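MYB proto-oncogene protein (Mus musculus, PDB 1GVD) regulates transcription in the nucleus, probably by binding DNA through its Myb repeats, of which the second, R2, makes up this chain. Local coordinates at residues A[8-13]-A[34-39]; A[19-22]-A[27-30]. The protein carries 1 engineered substitution. All coordinates share one frame; numbering follows the deposited sequence.

Contact 1 (A[8-13]-A[34-39]). With SO4 (sulfate ion), chain C.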
loop_
_atom_site.group_PDB
_atom_site.type_symbol
_atom_site.label_atom_id
_atom_site.label_comp_id
_atom_site.label_asym_id
_atom_site.label_seq_id
_atom_site.Cartn_x
_atom_site.Cartn_y
_atom_site.Cartn_z
ATOM N N LYS A 8 -1.161 -7.889 -8.505
ATOM C CA LYS A 8 -0.477 -8.770 -7.572
ATOM C C LYS A 8 0.917 -8.229 -7.271
ATOM O O LYS A 8 1.435 -8.413 -6.169
ATOM C CB LYS A 8 -0.370 -10.181 -8.158
ATOM C CG LYS A 8 -1.712 -10.815 -8.484
ATOM C CD LYS A 8 -1.533 -12.156 -9.180
ATOM C CE LYS A 8 -2.874 -12.767 -9.552
ATOM N NZ LYS A 8 -2.713 -14.067 -10.257
ATOM N N GLU A 9 1.526 -7.563 -8.250
ATOM C CA GLU A 9 2.858 -7.002 -8.060
ATOM C C GLU A 9 2.807 -5.867 -7.040
ATOM O O GLU A 9 3.689 -5.749 -6.187
ATOM C CB GLU A 9 3.432 -6.502 -9.394
ATOM C CG GLU A 9 3.749 -7.617 -10.396
ATOM C CD GLU A 9 2.518 -8.163 -11.104
ATOM O OE1 GLU A 9 2.593 -9.298 -11.626
ATOM O OE2 GLU A 9 1.484 -7.468 -11.159
ATOM N N GLU A 10 1.774 -5.033 -7.127
ATOM C CA GLU A 10 1.621 -3.934 -6.181
ATOM C C GLU A 10 1.384 -4.466 -4.777
ATOM O O GLU A 10 1.945 -3.950 -3.813
ATOM C CB GLU A 10 0.440 -3.047 -6.559
ATOM C CG GLU A 10 0.694 -2.087 -7.689
ATOM C CD GLU A 10 -0.480 -1.158 -7.885
ATOM O OE1 GLU A 10 -1.551 -1.638 -8.309
ATOM O OE2 GLU A 10 -0.337 0.047 -7.595
ATOM N N ASP A 11 0.538 -5.481 -4.656
ATOM C CA ASP A 11 0.249 -6.062 -3.349
ATOM C C ASP A 11 1.527 -6.590 -2.709
ATOM O O ASP A 11 1.759 -6.399 -1.512
ATOM C CB ASP A 11 -0.764 -7.211 -3.465
ATOM C CG ASP A 11 -2.195 -6.731 -3.638
ATOM O OD1 ASP A 11 -2.509 -5.582 -3.265
ATOM O OD2 ASP A 11 -3.022 -7.527 -4.136
ATOM N N GLN A 12 2.364 -7.257 -3.499
ATOM C CA GLN A 12 3.605 -7.793 -2.966
ATOM C C GLN A 12 4.526 -6.667 -2.507
ATOM O O GLN A 12 5.157 -6.763 -1.454
ATOM C CB GLN A 12 4.313 -8.655 -4.012
ATOM C CG GLN A 12 5.526 -9.387 -3.461
ATOM C CD GLN A 12 5.165 -10.363 -2.356
ATOM O OE1 GLN A 12 4.537 -11.393 -2.601
ATOM N NE2 GLN A 12 5.554 -10.037 -1.129
ATOM N N ARG A 13 4.612 -5.597 -3.292
ATOM C CA ARG A 13 5.452 -4.465 -2.911
ATOM C C ARG A 13 4.925 -3.805 -1.638
ATOM O O ARG A 13 5.707 -3.412 -0.769
ATOM C CB ARG A 13 5.514 -3.432 -4.041
ATOM C CG ARG A 13 6.187 -3.937 -5.310
ATOM C CD ARG A 13 6.034 -2.940 -6.453
ATOM N NE ARG A 13 6.678 -1.658 -6.170
ATOM C CZ ARG A 13 7.993 -1.471 -6.135
ATOM N NH1 ARG A 13 8.817 -2.481 -6.370
ATOM N NH2 ARG A 13 8.485 -0.269 -5.865
ATOM N N LYS A 34 3.968 3.954 -7.527
ATOM C CA LYS A 34 3.500 4.836 -8.586
ATOM C C LYS A 34 1.976 4.832 -8.700
ATOM O O LYS A 34 1.354 3.772 -8.737
ATOM C CB LYS A 34 4.110 4.394 -9.919
ATOM C CG LYS A 34 4.033 5.423 -11.031
ATOM C CD LYS A 34 4.997 6.570 -10.780
ATOM C CE LYS A 34 5.011 7.543 -11.946
ATOM N NZ LYS A 34 5.996 8.640 -11.742
ATOM N N GLY A 35 1.380 6.021 -8.744
ATOM C CA GLY A 35 -0.062 6.121 -8.887
ATOM C C GLY A 35 -0.910 5.825 -7.664
ATOM O O GLY A 35 -2.117 5.620 -7.787
ATOM N N ARG A 36 -0.289 5.799 -6.488
ATOM C CA ARG A 36 -1.017 5.532 -5.249
ATOM C C ARG A 36 -0.794 6.636 -4.224
ATOM O O ARG A 36 0.275 7.245 -4.180
ATOM C CB ARG A 36 -0.559 4.209 -4.619
ATOM C CG ARG A 36 -0.795 2.970 -5.459
ATOM C CD ARG A 36 -2.269 2.720 -5.699
ATOM N NE ARG A 36 -2.470 1.548 -6.545
ATOM C CZ ARG A 36 -3.646 1.167 -7.030
ATOM N NH1 ARG A 36 -4.742 1.864 -6.751
ATOM N NH2 ARG A 36 -3.724 0.097 -7.805
ATOM N N ILE A 37 -1.810 6.891 -3.405
ATOM C CA ILE A 37 -1.692 7.881 -2.341
ATOM C C ILE A 37 -1.774 7.116 -1.022
ATOM O O ILE A 37 -2.206 5.961 -0.989
ATOM C CB ILE A 37 -2.811 8.950 -2.394
ATOM C CG1 ILE A 37 -4.186 8.296 -2.265
ATOM C CG2 ILE A 37 -2.700 9.742 -3.688
ATOM C CD1 ILE A 37 -5.338 9.291 -2.240
ATOM N N GLY A 38 -1.353 7.763 0.058
ATOM C CA GLY A 38 -1.353 7.125 1.361
ATOM C C GLY A 38 -2.618 6.402 1.783
ATOM O O GLY A 38 -2.556 5.257 2.231
ATOM N N LYS A 39 -3.773 7.050 1.651
ATOM C CA LYS A 39 -5.015 6.416 2.071
ATOM C C LYS A 39 -5.343 5.141 1.301
ATOM O O LYS A 39 -5.942 4.221 1.856
ATOM C CB LYS A 39 -6.189 7.401 1.987
ATOM C CG LYS A 39 -6.527 7.893 0.597
ATOM C CD LYS A 39 -7.770 8.779 0.612
ATOM C CE LYS A 39 -7.559 10.028 1.455
ATOM N NZ LYS A 39 -8.771 10.897 1.484
HETATM S S SO4 C . 2.612 9.395 -9.009
HETATM O O1 SO4 C . 1.194 9.476 -8.610
HETATM O O2 SO4 C . 3.298 10.648 -8.641
HETATM O O3 SO4 C . 3.254 8.262 -8.315
HETATM O O4 SO4 C . 2.705 9.194 -10.467
HETATM O O HOH W 1 2.002 1.205 -7.834
#

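Contact 2 (A[19-22]-A[27-30])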
loop_
_atom_site.group_PDB
_atom_site.type_symbol
_atom_site.label_atom_id
_atom_site.label_comp_id
_atom_site.label_asym_id
_atom_site.label_seq_id
_atom_site.Cartn_x
_atom_site.Cartn_y
_atom_site.Cartn_z
ATOM N N GLN A 19 6.445 -3.966 5.912
ATOM C CA GLN A 19 7.429 -4.657 6.739
ATOM C C GLN A 19 8.548 -3.678 7.098
ATOM O O GLN A 19 9.034 -3.657 8.233
ATOM C CB GLN A 19 8.003 -5.861 5.985
ATOM C CG GLN A 19 6.999 -6.978 5.751
ATOM C CD GLN A 19 7.578 -8.143 4.970
ATOM O OE1 GLN A 19 6.898 -9.139 4.727
ATOM N NE2 GLN A 19 8.839 -8.023 4.569
ATOM N N LYS A 20 8.943 -2.852 6.138
ATOM C CA LYS A 20 10.006 -1.886 6.369
ATOM C C LYS A 20 9.613 -0.704 7.244
ATOM O O LYS A 20 10.311 -0.371 8.202
ATOM C CB LYS A 20 10.527 -1.341 5.035
ATOM C CG LYS A 20 11.548 -0.220 5.190
ATOM C CD LYS A 20 12.147 0.184 3.856
ATOM C CE LYS A 20 13.168 1.294 4.031
ATOM N NZ LYS A 20 13.834 1.641 2.743
ATOM N N TYR A 21 8.488 -0.080 6.914
ATOM C CA TYR A 21 8.025 1.122 7.600
ATOM C C TYR A 21 6.968 0.983 8.687
ATOM O O TYR A 21 6.791 1.897 9.491
ATOM C CB TYR A 21 7.499 2.114 6.560
ATOM C CG TYR A 21 8.546 2.641 5.610
ATOM C CD1 TYR A 21 9.513 3.550 6.042
ATOM C CD2 TYR A 21 8.561 2.252 4.272
ATOM C CE1 TYR A 21 10.464 4.061 5.162
ATOM C CE2 TYR A 21 9.510 2.758 3.383
ATOM C CZ TYR A 21 10.455 3.664 3.837
ATOM O OH TYR A 21 11.378 4.184 2.956
ATOM N N GLY A 22 6.263 -0.139 8.709
ATOM C CA GLY A 22 5.210 -0.283 9.699
ATOM C C GLY A 22 3.910 0.266 9.127
ATOM O O GLY A 22 3.930 0.966 8.114
ATOM N N SER A 27 2.154 7.845 4.026
ATOM C CA SER A 27 2.642 8.811 3.047
ATOM C C SER A 27 4.000 8.392 2.485
ATOM O O SER A 27 4.247 8.510 1.285
ATOM C CB SER A 27 2.748 10.204 3.677
ATOM O OG SER A 27 1.474 10.675 4.077
ATOM N N VAL A 28 4.872 7.894 3.354
ATOM C CA VAL A 28 6.200 7.453 2.938
ATOM C C VAL A 28 6.074 6.195 2.079
ATOM O O VAL A 28 6.751 6.049 1.063
ATOM C CB VAL A 28 7.091 7.144 4.160
ATOM C CG1 VAL A 28 8.493 6.777 3.704
ATOM C CG2 VAL A 28 7.130 8.345 5.088
ATOM N N ILE A 29 5.199 5.287 2.498
ATOM C CA ILE A 29 4.972 4.052 1.760
ATOM C C ILE A 29 4.462 4.348 0.348
ATOM O O ILE A 29 4.961 3.789 -0.627
ATOM C CB ILE A 29 3.963 3.154 2.517
ATOM C CG1 ILE A 29 4.653 2.543 3.737
ATOM C CG2 ILE A 29 3.399 2.069 1.595
ATOM C CD1 ILE A 29 3.734 1.745 4.643
ATOM N N ALA A 30 3.490 5.252 0.239
ATOM C CA ALA A 30 2.912 5.603 -1.056
ATOM C C ALA A 30 3.920 6.208 -2.027
ATOM O O ALA A 30 3.768 6.091 -3.244
ATOM C CB ALA A 30 1.743 6.561 -0.859
#

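Contact 1 (A[8-13]-A[34-39])
The carboxylate of Glu10 meets the guanidinium of Arg36 at its edge, the two planes turned only 25° apart, while the indole of Trp6 makes a cation-pi contact with the same guanidinium. This salt bridge ties the first turns of helix 8-21 to the loop leading into helix 38-49, within the three-helix Myb repeat whose last two helices form a helix-turn-helix variant. It is a side-on bidentate pair: Arg36 NE donates to Glu10 OE2 at 2.8 Å, and Arg36 NH2 donates to Glu10 OE1 over the same 2.8 Å. Both N-H groups point almost straight at their acceptors, and both oxygens are met on their syn sides, Arg36 NE standing farther out of the carboxylate plane at OE2 than Arg36 NH2 does at OE1. Two such bonds fix the rotation of each flat group.

The torsions explain the approach. Glu10 reaches across with its chain extended beyond CG (chi2 -174°), whereas Arg36 bends at chi2 (-63°), and the two side chains meet at about a right angle. Arg36 NH1 also donates to Gly4 O, so the segment ahead of the first helix is drawn into the same network, and Thr7 OG1 is hydrogen-bonded to Glu10 N.

A second link runs through water. One molecule donates to Glu10 OE2 at 2.6 Å and to Lys34 O at 2.8 Å, bridging carboxylate and loop where the direct separation from OE2 to that carbonyl oxygen is 4.2 Å. OE2 thus accepts from both the arginine and the water. Farther along the loop sits a sulfate, probably from the crystallisation liquor and also hydrogen-bonded to Leu1 N. The methylene arm of Lys34 lies beside it, its CE 3.2 Å from sulfate O4, while Gly35 N donates to sulfate O3 at 3.0 Å.

Contact 2 (A[19-22]-A[27-30])
Tyr21 and Val28 form the CH-pi part of this contact between the end of helix 8-21 and the short helix 26-30. With chi1 at -176°, Val28 swings CG1 opposite its backbone N and over one face of the Tyr21 ring, 3.9 Å from the centroid and offset toward the rim, with its closest approach of 3.7 Å to CE1. The methylene CG of the neighbouring Lys20 covers the opposite face, 3.9 Å above the plane, and the phenol ring is thereby sandwiched between aliphatic groups.

Purely apolar packing comes from Ile29, which runs antiparallel alongside the tyrosine side chain and brings CG1 to 4.0 Å from both Tyr21 CB and Tyr21 CD2. Its side chain also touches Val18, Leu17 and the engineered Leu14, joining this edge to the hydrophobic centre of the Myb repeat. Replacing Tyr21 with an alanine would probably strip the covering from Val28 CG1 and open a gap beside Ile29 CG1.

On the flank, Tyr21 O accepts a hydrogen bond from Arg25 NH1. No hydrogen bond crosses between 19-22 and 27-30, so what joins the two segments directly is CH-pi and apolar contact, probably dispersion for the most part.

In the fold
From the N terminus, the chain enters helix 8-21, whose opening turns take part in contact 1 and whose last turn takes part in contact 2. Contact 2 closes first, a short loop in which helix 26-30 folds back on the end of that helix. Contact 1 closes much later, at the loop before helix 38-49, and so encloses contact 2 without crossing it. Thus helix 8-21 is fastened at one end by charge and at the other by apolar packing, joining it to the loop before helix 38-49 at one end and to helix 26-30 at the other. The centres of the two contacts lie about 11 Å apart, and the contacts meet where Ala30 CB packs 3.4 Å from Gly38 N.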